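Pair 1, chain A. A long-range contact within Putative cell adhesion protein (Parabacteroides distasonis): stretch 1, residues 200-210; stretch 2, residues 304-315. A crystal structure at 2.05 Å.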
# COMPACT_ATOMS: atom_id res chain seq x y z
N LEU A 200 -8.02 18.98 15.89
CA LEU A 200 -7.19 17.84 15.58
C LEU A 200 -5.75 18.00 16.12
O LEU A 200 -5.13 19.00 15.85
CB LEU A 200 -7.17 17.61 14.06
CG LEU A 200 -6.36 16.40 13.60
CD1 LEU A 200 -7.10 15.09 14.03
CD2 LEU A 200 -6.14 16.49 12.09
N LYS A 201 -5.25 16.99 16.84
CA LYS A 201 -3.86 17.01 17.37
C LYS A 201 -2.94 15.99 16.70
O LYS A 201 -1.76 16.27 16.50
CB LYS A 201 -3.85 16.74 18.87
CG LYS A 201 -4.32 17.94 19.73
CD LYS A 201 -4.07 17.64 21.23
CE LYS A 201 -4.16 18.89 22.14
NZ LYS A 201 -4.90 18.61 23.46
N GLU A 202 -3.48 14.82 16.35
CA GLU A 202 -2.65 13.72 15.81
C GLU A 202 -3.49 12.79 14.92
O GLU A 202 -4.69 12.60 15.14
CB GLU A 202 -2.03 12.92 16.98
CG GLU A 202 -1.06 11.78 16.58
CD GLU A 202 0.40 12.22 16.49
OE1 GLU A 202 0.68 13.40 16.76
OE2 GLU A 202 1.28 11.39 16.17
N VAL A 203 -2.84 12.21 13.92
CA VAL A 203 -3.41 11.16 13.12
C VAL A 203 -2.42 10.00 13.09
O VAL A 203 -1.20 10.22 12.97
CB VAL A 203 -3.70 11.65 11.68
CG1 VAL A 203 -4.42 10.57 10.88
CG2 VAL A 203 -4.54 12.96 11.71
N PHE A 204 -2.89 8.77 13.24
CA PHE A 204 -1.99 7.62 13.09
C PHE A 204 -2.68 6.37 12.58
O PHE A 204 -3.92 6.28 12.57
CB PHE A 204 -1.15 7.36 14.37
CG PHE A 204 -1.89 6.68 15.52
CD1 PHE A 204 -2.76 7.38 16.31
CD2 PHE A 204 -1.67 5.33 15.80
CE1 PHE A 204 -3.42 6.77 17.38
CE2 PHE A 204 -2.33 4.70 16.86
CZ PHE A 204 -3.19 5.43 17.67
N ILE A 205 -1.86 5.43 12.12
CA ILE A 205 -2.35 4.19 11.56
C ILE A 205 -1.97 3.02 12.45
O ILE A 205 -0.86 3.01 13.00
CB ILE A 205 -1.73 3.94 10.15
CG1 ILE A 205 -2.02 5.10 9.22
CG2 ILE A 205 -2.22 2.57 9.57
CD1 ILE A 205 -3.48 5.46 8.99
N ALA A 206 -2.88 2.06 12.62
CA ALA A 206 -2.61 0.84 13.43
C ALA A 206 -2.93 -0.39 12.58
O ALA A 206 -3.75 -0.31 11.69
CB ALA A 206 -3.44 0.83 14.74
N SER A 207 -2.31 -1.53 12.87
CA SER A 207 -2.51 -2.73 12.07
C SER A 207 -2.30 -2.55 10.57
O SER A 207 -3.05 -3.10 9.77
CB SER A 207 -3.88 -3.37 12.32
OG SER A 207 -4.01 -3.70 13.70
N ALA A 208 -1.23 -1.85 10.20
CA ALA A 208 -0.74 -1.79 8.82
C ALA A 208 0.05 -3.07 8.59
O ALA A 208 0.98 -3.35 9.36
CB ALA A 208 0.18 -0.55 8.62
N LYS A 209 -0.31 -3.88 7.60
CA LYS A 209 0.53 -5.02 7.26
C LYS A 209 1.86 -4.46 6.76
O LYS A 209 1.91 -3.61 5.88
CB LYS A 209 -0.13 -5.95 6.27
CG LYS A 209 -1.16 -6.84 6.95
CD LYS A 209 -1.64 -7.98 6.13
CE LYS A 209 -2.58 -8.90 6.95
NZ LYS A 209 -3.14 -10.02 6.17
N GLY A 210 2.94 -4.91 7.39
CA GLY A 210 4.25 -4.39 7.07
C GLY A 210 5.02 -5.25 6.12
O GLY A 210 6.18 -4.96 5.82
N ALA A 304 -10.14 -5.28 14.83
CA ALA A 304 -8.90 -6.07 15.02
C ALA A 304 -8.80 -7.23 14.03
O ALA A 304 -9.73 -8.08 14.02
CB ALA A 304 -8.87 -6.63 16.45
N ASN A 305 -7.76 -7.33 13.19
CA ASN A 305 -6.65 -6.37 13.03
C ASN A 305 -6.68 -5.84 11.61
O ASN A 305 -5.71 -5.91 10.85
CB ASN A 305 -5.27 -6.98 13.34
CG ASN A 305 -4.84 -6.82 14.82
OD1 ASN A 305 -5.58 -6.24 15.64
ND2 ASN A 305 -3.62 -7.37 15.18
N HIS A 306 -7.83 -5.29 11.24
CA HIS A 306 -7.91 -4.48 10.04
C HIS A 306 -7.17 -3.21 10.28
O HIS A 306 -7.07 -2.75 11.43
CB HIS A 306 -9.37 -4.18 9.76
CG HIS A 306 -10.11 -5.37 9.25
ND1 HIS A 306 -9.80 -5.96 8.05
CD2 HIS A 306 -11.12 -6.09 9.78
CE1 HIS A 306 -10.60 -6.99 7.85
NE2 HIS A 306 -11.40 -7.10 8.90
N THR A 307 -6.64 -2.64 9.22
CA THR A 307 -5.91 -1.38 9.31
C THR A 307 -6.85 -0.26 9.74
O THR A 307 -7.95 -0.13 9.19
CB THR A 307 -5.27 -1.05 7.97
OG1 THR A 307 -4.39 -2.11 7.62
CG2 THR A 307 -4.51 0.25 7.98
N LEU A 308 -6.41 0.49 10.76
CA LEU A 308 -7.20 1.58 11.35
C LEU A 308 -6.52 2.88 11.06
O LEU A 308 -5.28 2.97 11.10
CB LEU A 308 -7.32 1.43 12.90
CG LEU A 308 -7.79 0.09 13.46
CD1 LEU A 308 -7.81 0.07 14.99
CD2 LEU A 308 -9.16 -0.35 12.93
N LEU A 309 -7.35 3.90 10.80
CA LEU A 309 -6.97 5.26 10.94
C LEU A 309 -7.57 5.78 12.22
O LEU A 309 -8.80 5.71 12.45
CB LEU A 309 -7.39 6.12 9.72
CG LEU A 309 -6.95 7.60 9.87
CD1 LEU A 309 -6.43 8.19 8.57
CD2 LEU A 309 -8.04 8.47 10.48
N ILE A 310 -6.71 6.30 13.08
CA ILE A 310 -7.12 6.83 14.37
C ILE A 310 -6.72 8.30 14.50
O ILE A 310 -5.54 8.66 14.22
CB ILE A 310 -6.48 6.01 15.52
CG1 ILE A 310 -6.76 4.51 15.33
CG2 ILE A 310 -7.03 6.46 16.96
CD1 ILE A 310 -6.14 3.59 16.43
N VAL A 311 -7.68 9.16 14.86
CA VAL A 311 -7.42 10.56 15.16
C VAL A 311 -7.54 10.86 16.65
O VAL A 311 -8.30 10.20 17.38
CB VAL A 311 -8.30 11.53 14.33
CG1 VAL A 311 -8.28 11.11 12.81
CG2 VAL A 311 -9.69 11.53 14.86
N LYS A 312 -6.72 11.81 17.09
CA LYS A 312 -6.77 12.34 18.44
C LYS A 312 -6.97 13.85 18.39
O LYS A 312 -6.31 14.52 17.60
CB LYS A 312 -5.49 12.06 19.19
CG LYS A 312 -5.64 12.23 20.72
CD LYS A 312 -4.34 12.15 21.47
CE LYS A 312 -3.49 13.35 21.21
NZ LYS A 312 -2.23 13.22 21.92
N GLY A 313 -7.84 14.38 19.25
CA GLY A 313 -8.02 15.83 19.35
C GLY A 313 -8.88 16.23 20.53
O GLY A 313 -9.26 15.39 21.35
N ASP A 314 -9.19 17.51 20.62
CA ASP A 314 -9.91 18.06 21.77
C ASP A 314 -11.32 18.34 21.32
O ASP A 314 -11.52 19.06 20.35
CB ASP A 314 -9.25 19.36 22.27
CG ASP A 314 -7.82 19.14 22.74
OD1 ASP A 314 -7.40 17.98 22.93
OD2 ASP A 314 -7.11 20.14 22.89
N TYR A 315 -12.30 17.76 22.02
CA TYR A 315 -13.70 17.87 21.61
C TYR A 315 -14.42 18.67 22.66
O TYR A 315 -14.34 18.39 23.87
CB TYR A 315 -14.33 16.48 21.44
CG TYR A 315 -15.84 16.49 21.24
CD1 TYR A 315 -16.41 16.73 19.98
CD2 TYR A 315 -16.69 16.26 22.30
CE1 TYR A 315 -17.80 16.74 19.82
CE2 TYR A 315 -18.06 16.26 22.15
CZ TYR A 315 -18.62 16.50 20.93
OH TYR A 315 -19.99 16.51 20.85
O HOH W 1 -6.64 -3.12 14.33
O HOH W 2 -2.12 -2.35 5.79

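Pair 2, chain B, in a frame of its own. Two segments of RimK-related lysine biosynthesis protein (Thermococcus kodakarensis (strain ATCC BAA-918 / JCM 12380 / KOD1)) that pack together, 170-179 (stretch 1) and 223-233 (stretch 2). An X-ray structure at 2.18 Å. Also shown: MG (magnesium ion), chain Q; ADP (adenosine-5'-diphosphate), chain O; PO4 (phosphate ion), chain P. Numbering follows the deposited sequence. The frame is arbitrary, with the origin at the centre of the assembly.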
# COMPACT_ATOMS: atom_id res chain seq x y z
N ARG B 170 28.31 1.09 60.49
CA ARG B 170 27.07 1.77 60.11
C ARG B 170 27.29 2.60 58.86
O ARG B 170 28.41 2.92 58.49
CB ARG B 170 26.61 2.72 61.22
CG ARG B 170 27.55 3.91 61.39
CD ARG B 170 27.34 4.67 62.68
NE ARG B 170 28.10 5.92 62.69
CZ ARG B 170 28.13 6.79 63.69
NH1 ARG B 170 27.44 6.57 64.80
NH2 ARG B 170 28.86 7.90 63.59
N ASP B 171 26.19 2.99 58.22
CA ASP B 171 26.25 4.04 57.23
C ASP B 171 25.11 5.01 57.48
O ASP B 171 24.42 4.92 58.50
CB ASP B 171 26.29 3.48 55.81
CG ASP B 171 24.94 3.03 55.29
OD1 ASP B 171 24.02 2.75 56.08
OD2 ASP B 171 24.82 2.94 54.05
N ILE B 172 24.94 5.97 56.58
CA ILE B 172 24.03 7.10 56.81
C ILE B 172 23.02 7.14 55.69
O ILE B 172 23.37 6.96 54.53
CB ILE B 172 24.80 8.44 56.89
CG1 ILE B 172 25.66 8.47 58.15
CG2 ILE B 172 23.85 9.64 56.84
CD1 ILE B 172 26.85 9.42 58.03
N ARG B 173 21.77 7.35 56.05
CA ARG B 173 20.71 7.51 55.10
C ARG B 173 20.03 8.85 55.34
O ARG B 173 19.44 9.05 56.39
CB ARG B 173 19.73 6.36 55.27
CG ARG B 173 18.41 6.56 54.56
CD ARG B 173 18.60 6.68 53.06
NE ARG B 173 17.45 6.05 52.43
CZ ARG B 173 17.46 5.01 51.61
NH1 ARG B 173 18.57 4.42 51.21
NH2 ARG B 173 16.29 4.58 51.15
N SER B 174 20.11 9.75 54.36
CA SER B 174 19.48 11.06 54.47
C SER B 174 18.44 11.27 53.38
O SER B 174 18.39 10.52 52.40
CB SER B 174 20.53 12.17 54.42
OG SER B 174 21.19 12.19 53.17
N TYR B 175 17.61 12.29 53.56
CA TYR B 175 16.50 12.57 52.67
C TYR B 175 16.50 14.04 52.30
O TYR B 175 16.61 14.88 53.18
CB TYR B 175 15.19 12.18 53.35
CG TYR B 175 15.07 10.72 53.66
CD1 TYR B 175 15.63 10.18 54.82
CD2 TYR B 175 14.42 9.86 52.78
CE1 TYR B 175 15.54 8.83 55.10
CE2 TYR B 175 14.32 8.50 53.05
CZ TYR B 175 14.88 7.99 54.21
OH TYR B 175 14.78 6.65 54.45
N VAL B 176 16.39 14.31 51.01
CA VAL B 176 16.30 15.65 50.47
C VAL B 176 15.19 15.67 49.45
O VAL B 176 15.20 14.91 48.47
CB VAL B 176 17.61 16.12 49.81
CG1 VAL B 176 17.46 17.53 49.24
CG2 VAL B 176 18.75 16.09 50.82
N ILE B 177 14.22 16.56 49.68
CA ILE B 177 13.01 16.66 48.88
C ILE B 177 12.91 18.09 48.38
O ILE B 177 12.78 19.01 49.17
CB ILE B 177 11.78 16.25 49.71
CG1 ILE B 177 11.91 14.77 50.09
CG2 ILE B 177 10.50 16.52 48.92
CD1 ILE B 177 10.74 14.17 50.85
N GLY B 178 13.04 18.27 47.06
CA GLY B 178 12.96 19.58 46.43
C GLY B 178 14.03 20.57 46.88
O GLY B 178 13.80 21.78 46.84
N GLY B 179 15.18 20.06 47.31
CA GLY B 179 16.26 20.91 47.81
C GLY B 179 16.29 21.06 49.32
O GLY B 179 17.25 21.57 49.87
N GLU B 223 16.39 17.99 41.05
CA GLU B 223 14.94 17.81 41.13
C GLU B 223 14.62 16.64 42.04
O GLU B 223 15.49 15.82 42.35
CB GLU B 223 14.34 17.53 39.74
CG GLU B 223 14.99 16.37 39.01
CD GLU B 223 14.21 15.90 37.77
OE1 GLU B 223 14.81 15.82 36.68
OE2 GLU B 223 13.01 15.57 37.88
N GLY B 224 13.36 16.58 42.44
CA GLY B 224 12.79 15.36 43.00
C GLY B 224 12.99 15.11 44.47
O GLY B 224 13.43 15.99 45.22
N ALA B 225 12.63 13.90 44.88
CA ALA B 225 12.72 13.46 46.26
C ALA B 225 13.68 12.28 46.28
O ALA B 225 13.42 11.27 45.64
CB ALA B 225 11.36 13.04 46.74
N LEU B 226 14.79 12.43 47.00
CA LEU B 226 15.85 11.44 47.00
C LEU B 226 16.21 10.97 48.40
O LEU B 226 16.37 11.77 49.32
CB LEU B 226 17.11 11.99 46.31
CG LEU B 226 17.05 12.22 44.79
CD1 LEU B 226 18.35 12.87 44.32
CD2 LEU B 226 16.78 10.94 44.01
N ALA B 227 16.36 9.65 48.54
CA ALA B 227 17.02 9.07 49.70
C ALA B 227 18.46 8.84 49.31
O ALA B 227 18.75 8.13 48.36
CB ALA B 227 16.37 7.76 50.10
N ILE B 228 19.36 9.43 50.07
CA ILE B 228 20.77 9.43 49.76
C ILE B 228 21.49 8.55 50.77
O ILE B 228 21.16 8.57 51.96
CB ILE B 228 21.30 10.87 49.81
CG1 ILE B 228 20.47 11.74 48.85
CG2 ILE B 228 22.79 10.90 49.44
CD1 ILE B 228 20.57 13.22 49.11
N ASP B 229 22.44 7.74 50.29
CA ASP B 229 23.29 6.88 51.13
C ASP B 229 24.70 7.45 51.25
O ASP B 229 25.38 7.63 50.24
CB ASP B 229 23.42 5.49 50.54
CG ASP B 229 22.11 4.74 50.45
OD1 ASP B 229 21.03 5.37 50.47
OD2 ASP B 229 22.16 3.49 50.34
N ILE B 230 25.16 7.67 52.49
CA ILE B 230 26.46 8.28 52.74
C ILE B 230 27.32 7.35 53.61
O ILE B 230 26.80 6.67 54.50
CB ILE B 230 26.28 9.67 53.41
CG1 ILE B 230 25.65 10.65 52.41
CG2 ILE B 230 27.60 10.22 53.92
CD1 ILE B 230 25.09 11.92 53.03
N PHE B 231 28.63 7.30 53.34
CA PHE B 231 29.57 6.52 54.15
C PHE B 231 30.53 7.42 54.91
O PHE B 231 31.07 8.38 54.35
CB PHE B 231 30.46 5.62 53.29
CG PHE B 231 29.72 4.60 52.45
CD1 PHE B 231 28.40 4.27 52.69
CD2 PHE B 231 30.40 3.95 51.42
CE1 PHE B 231 27.76 3.32 51.92
CE2 PHE B 231 29.76 3.00 50.64
CZ PHE B 231 28.44 2.68 50.89
N GLU B 232 30.77 7.09 56.18
CA GLU B 232 31.88 7.66 56.93
C GLU B 232 33.12 6.82 56.65
O GLU B 232 33.05 5.59 56.68
CB GLU B 232 31.59 7.67 58.43
CG GLU B 232 30.39 8.52 58.82
CD GLU B 232 29.77 8.12 60.14
OE1 GLU B 232 29.14 7.04 60.21
OE2 GLU B 232 29.92 8.88 61.11
N SER B 233 34.23 7.48 56.36
CA SER B 233 35.50 6.81 56.12
C SER B 233 36.63 7.65 56.69
O SER B 233 36.42 8.81 57.04
CB SER B 233 35.73 6.61 54.62
OG SER B 233 36.08 7.83 54.00
MG MG Q . 21.65 1.78 49.40
PB ADP O . 21.66 -0.81 47.37
O1B ADP O . 21.35 -0.32 48.76
O2B ADP O . 21.45 -2.29 47.17
O3B ADP O . 21.02 -0.02 46.25
PA ADP O . 24.27 0.19 48.10
O1A ADP O . 23.56 1.28 48.89
O2A ADP O . 25.41 0.65 47.25
O3A ADP O . 23.26 -0.65 47.19
O5' ADP O . 24.83 -0.92 49.11
C5' ADP O . 24.05 -1.41 50.18
C4' ADP O . 24.83 -1.31 51.48
O4' ADP O . 26.03 -2.08 51.38
C3' ADP O . 25.26 0.10 51.86
O3' ADP O . 24.25 0.77 52.64
C2' ADP O . 26.52 -0.18 52.66
O2' ADP O . 26.23 -0.54 54.01
C1' ADP O . 27.11 -1.40 51.99
N9 ADP O . 28.08 -1.00 50.97
C8 ADP O . 27.82 -0.78 49.66
N7 ADP O . 28.92 -0.41 48.99
C5 ADP O . 29.92 -0.38 49.89
C6 ADP O . 31.35 -0.08 49.86
N6 ADP O . 31.95 0.27 48.71
N1 ADP O . 32.03 -0.18 51.02
C2 ADP O . 31.44 -0.52 52.18
N3 ADP O . 30.15 -0.81 52.29
C4 ADP O . 29.36 -0.76 51.20
P PO4 P . 18.45 1.16 49.26
O1 PO4 P . 19.73 1.55 49.95
O2 PO4 P . 17.81 -0.05 49.91
O3 PO4 P . 17.51 2.33 49.33
O4 PO4 P . 18.73 0.79 47.83
O HOH W 3 29.28 5.49 57.87
O HOH W 4 21.94 1.04 51.40

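Both pairs are two antiparallel strands laid side by side as neighbours in a sheet, and the N, CA and C atoms of 14 central residues superpose to 0.7 Å. The strand directions differ by 170° in pair 1 and 155° in pair 2. Three matched residue pairs carry the reciprocal hydrogen bonds: E202(A)–K312(A), F204(A)–I310(A) and A206(A)–L308(A) in pair 1 fall on I172(B)–I230(B), S174(B)–I228(B) and V176(B)–L226(B) in pair 2. The central rung is typical: I310(A) N gives to F204(A) O at 2.8 Å, and I228(B) N to S174(B) O at 2.7 Å. Between rungs, CA-H groups lean on carbonyls, as in V203(A) CA to I310(A) O at 3.5 Å and R173(B) CA to I228(B) O at 3.3 Å. The same backbone spacing thus carries different side chains in the two pairs.

On the face of the hydrogen-bonded pairs, I310(A) and I228(B) nearly coincide, yet they meet different partners. In pair 1 the end of the F204(A) ring, with chi1 in p, comes nearer the neighbouring strand, and I310(A) CB lies over its face, 4.1 Å from the ring centroid. S174(B) takes the same position with chi1 also in p, but only its small hydroxyl reaches across, S174(B) OG lying 3.6 Å from I228(B) CB. One rung along, A206(A) CB meets I310(A) CD1 at 4.2 Å, whereas the larger V176(B) brings CG2 to 3.8 Å from I228(B) CD1. On the other side of the central rung, E202(A) beside K312(A) is matched by I172(B) beside I230(B), whose CB atoms sit 4.0 Å apart.

The other face shows the sharpest change in chemistry. V203(A) and V311(A) form an apolar pair, with V203(A) CG2 4.3 Å from V311(A) CG1. Their counterparts, R173(B) and D229(B), form a salt bridge from R173(B) NH1 to D229(B) OD1 at 2.7 Å; its hydrogen bond is weak, at an angle of 130°. The same side chains also contact bound groups: D229(B) OD2 binds magnesium at 2.0 Å, and R173(B) NH1 donates to O3 of a phosphate, probably from the crystallisation liquor, at 3.0 Å. Alongside, I205(A) CD1 packs on L309(A) CB at 4.0 Å; the matched pair sets a large side chain against a small one, with Y175(B) CE2 3.7 Å from A227(B) CB.

The ends diverge. Pair 1 has a beta bulge between L200(A) and E202(A), so K201(A) N and E202(A) N both donate to K312(A) O, at 2.8 and 3.1 Å. K201(A) NZ then forms a salt bridge with D314(A) OD1 at 2.6 Å. Its counterpart, D171(B), instead accepts a hydrogen bond from ADP O3' at D171(B) OD2, 2.6 Å away. At the other end, T307(A) OG1 donates to S207(A) O at 2.7 Å, where the matched I177(B) CG1 and A225(B) CB make an apolar contact at 3.8 Å. The rule to read here is that the same ladder carries a ring, a hydroxyl, aliphatic groups or a charged pair at matched positions.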